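Local coordinates for adherence and virulence protein A (Streptococcus pneumoniae, PDB 6PON) that probably binds fibronectin and contributes to pneumococcal adherence and virulence, as a member of the NFACT family, at residues L87-E92 and T103-N108; Q93-R98 and S170-T175. One frame throughout, in Å; residues are numbered along the deposited sequence.

Contact 1 (L87-E92 and T103-N108); sequences LIESIE and TVSNKN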
ATOM      1  N   LEU B  87      14.379  -3.795 -44.442  1.00 26.66           N
ATOM      2  CA  LEU B  87      14.983  -4.202 -43.187  1.00 28.10           C
ATOM      3  C   LEU B  87      14.236  -3.514 -42.050  1.00 25.25           C
ATOM      4  O   LEU B  87      13.921  -2.324 -42.133  1.00 22.65           O
ATOM      5  CB  LEU B  87      16.469  -3.839 -43.151  1.00 25.37           C
ATOM      6  CG  LEU B  87      17.125  -3.984 -41.776  1.00 30.86           C
ATOM      7  CD1 LEU B  87      17.299  -5.457 -41.435  1.00 31.41           C
ATOM      8  CD2 LEU B  87      18.451  -3.240 -41.681  1.00 28.90           C
ATOM      9  N   ILE B  88      13.921  -4.269 -41.007  1.00 25.19           N
ATOM     10  CA  ILE B  88      13.161  -3.736 -39.884  1.00 21.66           C
ATOM     11  C   ILE B  88      14.151  -3.150 -38.890  1.00 25.67           C
ATOM     12  O   ILE B  88      14.921  -3.880 -38.264  1.00 29.72           O
ATOM     13  CB  ILE B  88      12.275  -4.809 -39.248  1.00 24.88           C
ATOM     14  CG1 ILE B  88      11.140  -5.162 -40.211  1.00 21.55           C
ATOM     15  CG2 ILE B  88      11.699  -4.311 -37.929  1.00 26.10           C
ATOM     16  CD1 ILE B  88      10.311  -6.321 -39.783  1.00 25.95           C
ATOM     17  N   GLU B  89      14.140  -1.828 -38.743  1.00 22.97           N
ATOM     18  CA  GLU B  89      15.188  -1.198 -37.955  1.00 25.86           C
ATOM     19  C   GLU B  89      14.830  -1.061 -36.483  1.00 28.75           C
ATOM     20  O   GLU B  89      15.687  -1.287 -35.626  1.00 25.73           O
ATOM     21  CB  GLU B  89      15.539   0.163 -38.548  1.00 28.10           C
ATOM     22  CG  GLU B  89      16.509   0.008 -39.712  1.00 31.32           C
ATOM     23  CD  GLU B  89      16.782   1.297 -40.439  1.00 37.01           C
ATOM     24  OE1 GLU B  89      15.993   2.262 -40.288  1.00 33.81           O
ATOM     25  OE2 GLU B  89      17.799   1.336 -41.167  1.00 37.67           O
ATOM     26  N   SER B  90      13.579  -0.724 -36.176  1.00 24.81           N
ATOM     27  CA  SER B  90      13.138  -0.540 -34.804  1.00 22.37           C
ATOM     28  C   SER B  90      11.633  -0.769 -34.749  1.00 28.38           C
ATOM     29  O   SER B  90      10.928  -0.559 -35.744  1.00 22.01           O
ATOM     30  CB  SER B  90      13.471   0.863 -34.300  1.00 22.04           C
ATOM     31  OG  SER B  90      12.689   1.823 -34.993  1.00 21.61           O
ATOM     32  N   ILE B  91      11.142  -1.206 -33.583  1.00 21.99           N
ATOM     33  CA  ILE B  91       9.711  -1.373 -33.354  1.00 22.04           C
ATOM     34  C   ILE B  91       9.391  -0.737 -32.012  1.00 22.77           C
ATOM     35  O   ILE B  91       9.886  -1.189 -30.974  1.00 25.16           O
ATOM     36  CB  ILE B  91       9.272  -2.849 -33.376  1.00 24.07           C
ATOM     37  CG1 ILE B  91       9.552  -3.484 -34.735  1.00 19.97           C
ATOM     38  CG2 ILE B  91       7.787  -2.976 -33.046  1.00 18.52           C
ATOM     39  CD1 ILE B  91       9.334  -4.969 -34.741  1.00 19.86           C
ATOM     40  N   GLU B  92       8.552   0.298 -32.025  1.00 19.61           N
ATOM     41  CA  GLU B  92       8.434   1.177 -30.871  1.00 25.15           C
ATOM     42  C   GLU B  92       6.978   1.516 -30.609  1.00 23.78           C
ATOM     43  O   GLU B  92       6.244   1.897 -31.530  1.00 20.15           O
ATOM     44  CB  GLU B  92       9.243   2.476 -31.066  1.00 23.73           C
ATOM     45  CG  GLU B  92      10.743   2.293 -31.361  1.00 24.41           C
ATOM     46  CD  GLU B  92      11.507   1.633 -30.217  1.00 28.29           C
ATOM     47  OE1 GLU B  92      10.965   1.563 -29.088  1.00 32.67           O
ATOM     48  OE2 GLU B  92      12.645   1.166 -30.443  1.00 30.93           O
ATOM     49  N   THR B 103      10.081   1.283 -37.976  1.00 19.47           N
ATOM     50  CA  THR B 103      10.961   1.968 -38.907  1.00 25.12           C
ATOM     51  C   THR B 103      11.684   0.938 -39.764  1.00 24.20           C
ATOM     52  O   THR B 103      12.159  -0.092 -39.265  1.00 22.29           O
ATOM     53  CB  THR B 103      11.959   2.865 -38.176  1.00 23.08           C
ATOM     54  OG1 THR B 103      11.254   3.668 -37.233  1.00 28.95           O
ATOM     55  CG2 THR B 103      12.615   3.794 -39.142  1.00 23.41           C
ATOM     56  N   VAL B 104      11.734   1.219 -41.065  1.00 25.59           N
ATOM     57  CA  VAL B 104      12.324   0.330 -42.054  1.00 25.35           C
ATOM     58  C   VAL B 104      13.202   1.140 -42.989  1.00 26.50           C
ATOM     59  O   VAL B 104      13.004   2.340 -43.201  1.00 24.36           O
ATOM     60  CB  VAL B 104      11.273  -0.419 -42.895  1.00 23.77           C
ATOM     61  CG1 VAL B 104      10.333  -1.190 -42.002  1.00 23.44           C
ATOM     62  CG2 VAL B 104      10.524   0.577 -43.784  1.00 18.70           C
ATOM     63  N   SER B 105      14.169   0.451 -43.565  1.00 30.15           N
ATOM     64  CA  SER B 105      15.005   1.008 -44.604  1.00 30.00           C
ATOM     65  C   SER B 105      15.035   0.016 -45.754  1.00 25.49           C
ATOM     66  O   SER B 105      14.908  -1.197 -45.551  1.00 26.77           O
ATOM     67  CB  SER B 105      16.415   1.305 -44.079  1.00 27.50           C
ATOM     68  OG  SER B 105      16.949   0.171 -43.442  1.00 24.35           O
ATOM     69  N   ASN B 106      15.190   0.542 -46.963  1.00 27.64           N
ATOM     70  CA  ASN B 106      15.138  -0.258 -48.176  1.00 28.67           C
ATOM     71  C   ASN B 106      15.959   0.451 -49.249  1.00 29.36           C
ATOM     72  O   ASN B 106      16.497   1.544 -49.035  1.00 29.19           O
ATOM     73  CB  ASN B 106      13.684  -0.472 -48.613  1.00 25.70           C
ATOM     74  CG  ASN B 106      13.479  -1.768 -49.370  1.00 27.42           C
ATOM     75  OD1 ASN B 106      14.432  -2.391 -49.828  1.00 27.21           O
ATOM     76  ND2 ASN B 106      12.222  -2.182 -49.505  1.00 25.15           N
ATOM     77  N   LYS B 107      16.084  -0.189 -50.402  1.00 28.65           N
ATOM     78  CA  LYS B 107      16.581   0.500 -51.580  1.00 30.86           C
ATOM     79  C   LYS B 107      15.401   0.797 -52.495  1.00 27.25           C
ATOM     80  O   LYS B 107      14.330   0.201 -52.365  1.00 28.17           O
ATOM     81  CB  LYS B 107      17.665  -0.319 -52.303  1.00 29.24           C
ATOM     82  CG  LYS B 107      17.312  -1.767 -52.625  1.00 40.85           C
ATOM     83  CD  LYS B 107      18.373  -2.385 -53.551  1.00 40.87           C
ATOM     84  CE  LYS B 107      18.754  -3.812 -53.125  1.00 40.33           C
ATOM     85  NZ  LYS B 107      17.851  -4.879 -53.658  1.00 46.70           N
ATOM     86  N   ASN B 108      15.586   1.772 -53.391  1.00 27.47           N
ATOM     87  CA  ASN B 108      14.630   1.982 -54.469  1.00 22.95           C
ATOM     88  C   ASN B 108      15.160   1.305 -55.740  1.00 26.26           C
ATOM     89  O   ASN B 108      16.110   0.512 -55.703  1.00 24.76           O
ATOM     90  CB  ASN B 108      14.311   3.473 -54.652  1.00 24.29           C
ATOM     91  CG  ASN B 108      15.510   4.308 -55.114  1.00 24.49           C
ATOM     92  OD1 ASN B 108      16.509   3.791 -55.593  1.00 25.43           O
ATOM     93  ND2 ASN B 108      15.385   5.614 -54.984  1.00 25.37           N
TER
HETATM   94  O   HOH W   1      10.114   2.538 -34.483  1.00 24.14           O
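Leu87 pairs with Ser105 and Ile88 with Val104 in an antiparallel beta hairpin, the axes of strands 87-92 and 103-107 coming within 4.6 Å at 159° between the strand directions. A classic beta bulge breaks the register: Glu89 and Ser90 both face Thr103, whose O accepts from Glu89 N at 2.7 Å and, weakly, from Ser90 N at 3.5 Å. The Leu87 to Ser105 pair closes with two backbone bonds, and Leu87 O also meets Val104 CA at 3.1 Å in a CA-H...O contact. Glu89 turns its CB toward the partner strand; with CG anti to the carbonyl carbon (chi1 -82°) and the chain extended beyond, its carboxylate comes to Ser105. There Ser105 OG donates to Glu89 OE2 at 2.7 Å from above the carboxylate plane, 75° out of it, while OE1 bonds to Gln115 of strand 113-121, so that one carboxylate ties three strands together. On the buried side of the sheet Ile88 CG1 touches Val104 CG1 at 4.4 Å, Ile88 also packing on Ile24 of strand 23-28. Ser90 OG lies on the same face as Thr103 OG1, and one water bonds to both hydroxyls, at 2.7 Å from Ser90 OG.

Contact 2 (Q93-R98 and S170-T175); sequences QVENDR and SLNPFT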
ATOM      1  N   GLN B  93       6.574   1.382 -29.349  1.00 23.66           N
ATOM      2  CA  GLN B  93       5.326   1.966 -28.882  1.00 21.75           C
ATOM      3  C   GLN B  93       5.540   3.448 -28.605  1.00 21.64           C
ATOM      4  O   GLN B  93       6.580   3.849 -28.074  1.00 24.81           O
ATOM      5  CB  GLN B  93       4.856   1.249 -27.615  1.00 20.55           C
ATOM      6  CG  GLN B  93       3.569   1.762 -27.024  1.00 19.95           C
ATOM      7  CD  GLN B  93       3.187   1.011 -25.769  1.00 22.87           C
ATOM      8  OE1 GLN B  93       4.003   0.283 -25.191  1.00 21.52           O
ATOM      9  NE2 GLN B  93       1.939   1.165 -25.349  1.00 20.12           N
ATOM     10  N   VAL B  94       4.557   4.268 -28.966  1.00 22.96           N
ATOM     11  CA  VAL B  94       4.572   5.673 -28.565  1.00 25.23           C
ATOM     12  C   VAL B  94       4.079   5.754 -27.128  1.00 24.16           C
ATOM     13  O   VAL B  94       2.893   5.548 -26.862  1.00 27.26           O
ATOM     14  CB  VAL B  94       3.707   6.543 -29.481  1.00 26.81           C
ATOM     15  CG1 VAL B  94       3.839   7.998 -29.061  1.00 22.30           C
ATOM     16  CG2 VAL B  94       4.098   6.359 -30.932  1.00 20.22           C
ATOM     17  N   GLU B  95       4.982   6.054 -26.201  1.00 28.69           N
ATOM     18  CA  GLU B  95       4.614   6.272 -24.793  1.00 26.21           C
ATOM     19  C   GLU B  95       3.890   5.014 -24.307  1.00 26.21           C
ATOM     20  O   GLU B  95       4.405   3.901 -24.510  1.00 25.67           O
ATOM     21  CB  GLU B  95       3.824   7.575 -24.688  1.00 24.11           C
ATOM     22  CG  GLU B  95       4.673   8.828 -24.619  1.00 30.92           C
ATOM     23  CD  GLU B  95       5.775   8.754 -23.539  1.00 40.17           C
ATOM     24  OE1 GLU B  95       6.974   8.830 -23.905  1.00 45.10           O
ATOM     25  OE2 GLU B  95       5.450   8.622 -22.334  1.00 33.17           O
ATOM     26  N   ASN B  96       2.714   5.127 -23.686  1.00 25.11           N
ATOM     27  CA  ASN B  96       1.877   3.977 -23.372  1.00 26.67           C
ATOM     28  C   ASN B  96       0.552   4.063 -24.112  1.00 26.14           C
ATOM     29  O   ASN B  96      -0.450   3.502 -23.673  1.00 24.84           O
ATOM     30  CB  ASN B  96       1.632   3.845 -21.870  1.00 25.72           C
ATOM     31  CG  ASN B  96       1.244   2.425 -21.461  1.00 25.11           C
ATOM     32  OD1 ASN B  96       1.926   1.463 -21.808  1.00 21.89           O
ATOM     33  ND2 ASN B  96       0.141   2.293 -20.716  1.00 26.51           N
ATOM     34  N   ASP B  97       0.538   4.766 -25.240  1.00 27.44           N
ATOM     35  CA  ASP B  97      -0.666   4.871 -26.044  1.00 21.78           C
ATOM     36  C   ASP B  97      -0.768   3.660 -26.971  1.00 21.09           C
ATOM     37  O   ASP B  97       0.148   2.842 -27.063  1.00 21.36           O
ATOM     38  CB  ASP B  97      -0.652   6.177 -26.834  1.00 24.17           C
ATOM     39  CG  ASP B  97      -2.045   6.655 -27.221  1.00 31.05           C
ATOM     40  OD1 ASP B  97      -3.033   5.884 -27.121  1.00 22.86           O
ATOM     41  OD2 ASP B  97      -2.142   7.824 -27.650  1.00 36.24           O
ATOM     42  N   ARG B  98      -1.906   3.539 -27.653  1.00 20.49           N
ATOM     43  CA  ARG B  98      -2.163   2.416 -28.557  1.00 19.45           C
ATOM     44  C   ARG B  98      -1.699   2.745 -29.980  1.00 23.95           C
ATOM     45  O   ARG B  98      -2.476   2.782 -30.933  1.00 23.25           O
ATOM     46  CB  ARG B  98      -3.641   2.039 -28.524  1.00 19.09           C
ATOM     47  CG  ARG B  98      -4.125   1.388 -27.190  1.00 23.95           C
ATOM     48  CD  ARG B  98      -5.642   1.508 -27.026  1.00 16.95           C
ATOM     49  NE  ARG B  98      -5.977   2.911 -27.227  1.00 29.17           N
ATOM     50  CZ  ARG B  98      -7.162   3.370 -27.612  1.00 31.26           C
ATOM     51  NH1 ARG B  98      -8.162   2.530 -27.862  1.00 34.77           N
ATOM     52  NH2 ARG B  98      -7.327   4.674 -27.793  1.00 35.09           N
ATOM     53  N   SER B 170      -2.840  12.869 -20.065  1.00 28.19           N
ATOM     54  CA  SER B 170      -2.594  12.039 -18.889  1.00 32.45           C
ATOM     55  C   SER B 170      -1.138  11.583 -18.833  1.00 37.45           C
ATOM     56  O   SER B 170      -0.285  12.172 -19.508  1.00 41.23           O
ATOM     57  CB  SER B 170      -3.522  10.834 -18.868  1.00 29.45           C
ATOM     58  OG  SER B 170      -3.101   9.876 -19.814  1.00 37.06           O
ATOM     59  N   LEU B 171      -0.852  10.541 -18.033  1.00 31.14           N
ATOM     60  CA  LEU B 171       0.510  10.251 -17.593  1.00 28.83           C
ATOM     61  C   LEU B 171       0.884   8.793 -17.831  1.00 28.63           C
ATOM     62  O   LEU B 171       0.116   7.881 -17.512  1.00 27.42           O
ATOM     63  CB  LEU B 171       0.683  10.567 -16.102  1.00 28.92           C
ATOM     64  CG  LEU B 171       0.647  12.022 -15.642  1.00 32.16           C
ATOM     65  CD1 LEU B 171       0.544  12.058 -14.137  1.00 28.58           C
ATOM     66  CD2 LEU B 171       1.876  12.772 -16.103  1.00 26.86           C
ATOM     67  N   ASN B 172       2.083   8.581 -18.352  1.00 24.79           N
ATOM     68  CA  ASN B 172       2.574   7.239 -18.622  1.00 26.26           C
ATOM     69  C   ASN B 172       2.881   6.504 -17.318  1.00 25.30           C
ATOM     70  O   ASN B 172       3.827   6.885 -16.615  1.00 20.86           O
ATOM     71  CB  ASN B 172       3.813   7.330 -19.505  1.00 26.39           C
ATOM     72  CG  ASN B 172       4.290   5.982 -19.990  1.00 28.46           C
ATOM     73  OD1 ASN B 172       4.004   4.949 -19.378  1.00 29.68           O
ATOM     74  ND2 ASN B 172       5.026   5.979 -21.103  1.00 26.80           N
ATOM     75  N   PRO B 173       2.146   5.439 -16.976  1.00 25.75           N
ATOM     76  CA  PRO B 173       2.343   4.798 -15.663  1.00 27.72           C
ATOM     77  C   PRO B 173       3.647   4.042 -15.538  1.00 22.98           C
ATOM     78  O   PRO B 173       4.069   3.768 -14.413  1.00 25.06           O
ATOM     79  CB  PRO B 173       1.139   3.846 -15.548  1.00 23.73           C
ATOM     80  CG  PRO B 173       0.790   3.536 -16.954  1.00 25.25           C
ATOM     81  CD  PRO B 173       1.103   4.767 -17.768  1.00 26.18           C
ATOM     82  N   PHE B 174       4.286   3.676 -16.645  1.00 23.82           N
ATOM     83  CA  PHE B 174       5.543   2.940 -16.562  1.00 23.02           C
ATOM     84  C   PHE B 174       6.695   3.839 -16.133  1.00 20.97           C
ATOM     85  O   PHE B 174       7.644   3.363 -15.512  1.00 26.99           O
ATOM     86  CB  PHE B 174       5.871   2.285 -17.917  1.00 23.42           C
ATOM     87  CG  PHE B 174       5.008   1.105 -18.252  1.00 18.05           C
ATOM     88  CD1 PHE B 174       5.305  -0.147 -17.758  1.00 19.93           C
ATOM     89  CD2 PHE B 174       3.899   1.248 -19.055  1.00 20.13           C
ATOM     90  CE1 PHE B 174       4.508  -1.240 -18.050  1.00 19.56           C
ATOM     91  CE2 PHE B 174       3.102   0.165 -19.351  1.00 22.22           C
ATOM     92  CZ  PHE B 174       3.410  -1.083 -18.842  1.00 22.41           C
ATOM     93  N   THR B 175       6.636   5.130 -16.459  1.00 25.12           N
ATOM     94  CA  THR B 175       7.787   6.021 -16.337  1.00 26.44           C
ATOM     95  C   THR B 175       7.571   7.169 -15.370  1.00 23.19           C
ATOM     96  O   THR B 175       8.487   7.977 -15.196  1.00 27.39           O
ATOM     97  CB  THR B 175       8.160   6.618 -17.699  1.00 24.60           C
ATOM     98  OG1 THR B 175       7.032   7.349 -18.210  1.00 27.79           O
ATOM     99  CG2 THR B 175       8.530   5.525 -18.681  1.00 27.42           C
TER
HETATM  100  O   HOH W   2       7.428   9.234 -20.334  1.00 37.40           O
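Asn172 uses both ends of its amide, OD1 within its own loop and ND2 across the contact to Glu95. OD1 accepts from Phe174 N at 3.0 Å, which defines an Asx turn, and this bond restrains the rotation of the amide. ND2 then donates to Glu95 OE2 at 2.9 Å, nearly straight (172°) and with the acceptor in the amide plane. The carboxylate is turned 83° from that plane, and ND2 lies above the carboxylate, 58° out of its plane. Glu95 arrives by a bend: it is the second residue of a type II' turn from Val94 to Asp97, closed by Asp97 N to Val94 O, and its chain bends at chi2. A water that donates to Glu95 OE2 also bonds to Thr175 OG1, so the water bridges OE2 to Thr175 of the other loop. Asn96, next in the turn, points toward the other loop and lays its CB against Asn172 OD1 at 3.6 Å. The Asn96 side chain crosses that of Phe174 at about a right angle, with OD1 at the ring edge, 3.0 Å from Phe174 CE2, while ND2 bonds to Gln200 O. The contact thus joins the tip of the hairpin 87-107 to the loop leading into helix 178-187. Helix 5-19 flanks it, His9 stacking on the Phe174 ring, and Phe226 of the second subunit meets that ring edge-to-face.

The two contacts follow the same hairpin: contact 1 pairs its strands, whereas contact 2 takes the turn between them and joins it to a loop 72 residues further on. Segment 87-92 runs directly into 93-98, yet the centres of the contacts lie about 23 Å apart. Both are partly buried, but the centre of contact 1 lies about 21 Å from the centre of the chain, that of contact 2 about 5 Å. Contact 1 buries more surface, 352 against 207 Å², and rests chiefly on backbone bonds, with one side-chain bond added. In contact 2 the one direct bond is between side chains, and no backbone bond joins the two loops. The second subunit reaches contact 2 alone.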